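Local coordinates for NTP_transf_2 domain-containing protein (Capnocytophaga granulosa, PDB 6WT9) that makes the cyclic dinucleotide second messenger 3',3'-c-di-GMP from two GTP molecules in a bacterial CBASS defence system against phage, at residues Gln14-Pro19 / Lys257-Glu262. Numbering follows the deposited sequence.
Sequences QNRSNP and KADSDE
A surface salt bridge between R16 and D259 joins the C-terminal part of helix 6-17 to the end region of helix 245-259, two helices far apart in sequence. The backbones stay well separated, 10.0 Å between the CA atoms of R16 and A258 at their nearest, so the arginine spans the gap. Its CG lies anti to the backbone N (chi1 175°), and a bend at chi3 turns the guanidinium toward the carboxylate, which arrives from the opposite direction. The pairing is two-pronged but uneven. R16 NH2 gives D259 OD1 a nearly straight bond (N-H...acceptor angle 168°) of 2.5 Å, a length short enough to be read with caution, whereas R16 NH1 reaches D259 OD2 only weakly, at 3.3 Å. The two groups are also twisted against each other: the guanidinium and carboxylate planes lie 39° apart, and although OD1 sits almost in the guanidinium plane, NH2 meets it from above the plane of the carboxylate. A258 adds an apolar touch, its CB lying above one face of the guanidinium, nearer its edge than its centre, 3.8 Å from R16 NH2.

In the CD-NTase fold of this enzyme, the contact ties the N-terminal helix to a helix that follows the strands of the nucleotidyltransferase sheet in sequence. Both charged groups have second partners that would limit their rotation: R16 NH1 also bonds N255 OD1, one turn before D259, and D259 OD2 bonds the hydroxyl of Y44 on helix 40-49. Just beyond the bridge, S260 OG accepts from E262 N at 3.1 Å, the hydrogen bond of an ST turn.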
# COMPACT_ATOMS: atom_id res chain seq x y z
N GLN A 14 5.26 8.88 14.97
CA GLN A 14 4.35 10.02 14.96
C GLN A 14 4.67 10.98 13.82
O GLN A 14 3.76 11.50 13.16
CB GLN A 14 4.41 10.76 16.31
CG GLN A 14 3.67 10.07 17.44
CD GLN A 14 3.80 10.82 18.76
OE1 GLN A 14 4.89 11.21 19.16
NE2 GLN A 14 2.67 11.04 19.43
N ASN A 15 5.96 11.22 13.57
CA ASN A 15 6.35 12.09 12.47
C ASN A 15 6.10 11.46 11.11
O ASN A 15 5.93 12.18 10.12
CB ASN A 15 7.83 12.47 12.61
CG ASN A 15 8.11 13.28 13.86
OD1 ASN A 15 7.27 14.05 14.32
ND2 ASN A 15 9.30 13.11 14.42
N ARG A 16 6.07 10.13 11.03
CA ARG A 16 5.79 9.47 9.77
C ARG A 16 4.30 9.52 9.43
O ARG A 16 3.93 9.90 8.31
CB ARG A 16 6.28 8.02 9.82
CG ARG A 16 5.94 7.19 8.59
CD ARG A 16 6.32 5.73 8.82
NE ARG A 16 7.74 5.59 9.10
CZ ARG A 16 8.26 4.66 9.90
NH1 ARG A 16 7.47 3.79 10.51
NH2 ARG A 16 9.57 4.61 10.09
N SER A 17 3.44 9.15 10.38
CA SER A 17 2.01 9.12 10.13
C SER A 17 1.34 10.48 10.32
O SER A 17 0.28 10.72 9.73
CB SER A 17 1.33 8.08 11.03
OG SER A 17 1.54 8.37 12.40
N ASN A 18 1.93 11.36 11.13
CA ASN A 18 1.38 12.68 11.42
C ASN A 18 2.50 13.71 11.30
O ASN A 18 2.94 14.29 12.30
CB ASN A 18 0.74 12.70 12.81
CG ASN A 18 0.05 14.01 13.13
OD1 ASN A 18 -0.09 14.89 12.27
ND2 ASN A 18 -0.40 14.15 14.37
N PRO A 19 2.99 13.95 10.08
CA PRO A 19 4.16 14.84 9.94
C PRO A 19 3.87 16.29 10.28
O PRO A 19 4.78 17.00 10.73
CB PRO A 19 4.54 14.68 8.46
CG PRO A 19 3.26 14.31 7.79
CD PRO A 19 2.51 13.45 8.78
N LYS A 257 8.90 -2.93 8.52
CA LYS A 257 9.83 -2.87 7.39
C LYS A 257 10.56 -1.54 7.35
O LYS A 257 11.78 -1.49 7.17
CB LYS A 257 9.07 -3.12 6.09
CG LYS A 257 9.85 -2.81 4.83
CD LYS A 257 8.96 -2.91 3.60
CE LYS A 257 9.68 -2.45 2.34
NZ LYS A 257 8.80 -2.56 1.15
N ALA A 258 9.82 -0.44 7.53
CA ALA A 258 10.43 0.89 7.45
C ALA A 258 11.37 1.15 8.63
O ALA A 258 12.31 1.94 8.49
CB ALA A 258 9.35 1.96 7.39
N ASP A 259 11.12 0.52 9.77
CA ASP A 259 11.92 0.75 10.97
C ASP A 259 13.02 -0.29 11.16
O ASP A 259 13.77 -0.20 12.14
CB ASP A 259 11.02 0.79 12.20
CG ASP A 259 10.20 2.06 12.28
OD1 ASP A 259 10.68 3.09 11.77
OD2 ASP A 259 9.09 2.02 12.84
N SER A 260 13.13 -1.27 10.27
CA SER A 260 14.15 -2.30 10.40
C SER A 260 15.50 -1.78 9.91
O SER A 260 15.58 -1.12 8.87
CB SER A 260 13.75 -3.55 9.62
OG SER A 260 14.76 -4.54 9.70
N ASP A 261 16.56 -2.09 10.66
CA ASP A 261 17.90 -1.77 10.20
C ASP A 261 18.38 -2.72 9.11
O ASP A 261 19.42 -2.47 8.50
CB ASP A 261 18.89 -1.78 11.37
CG ASP A 261 18.94 -0.45 12.09
OD1 ASP A 261 18.77 0.59 11.42
OD2 ASP A 261 19.16 -0.45 13.32
N GLU A 262 17.65 -3.80 8.86
CA GLU A 262 17.92 -4.68 7.73
C GLU A 262 17.15 -4.21 6.51
O GLU A 262 16.19 -3.44 6.61
CB GLU A 262 17.53 -6.12 8.07
CG GLU A 262 18.19 -6.66 9.33
CD GLU A 262 19.61 -7.14 9.09
OE1 GLU A 262 20.07 -7.09 7.93
OE2 GLU A 262 20.27 -7.57 10.07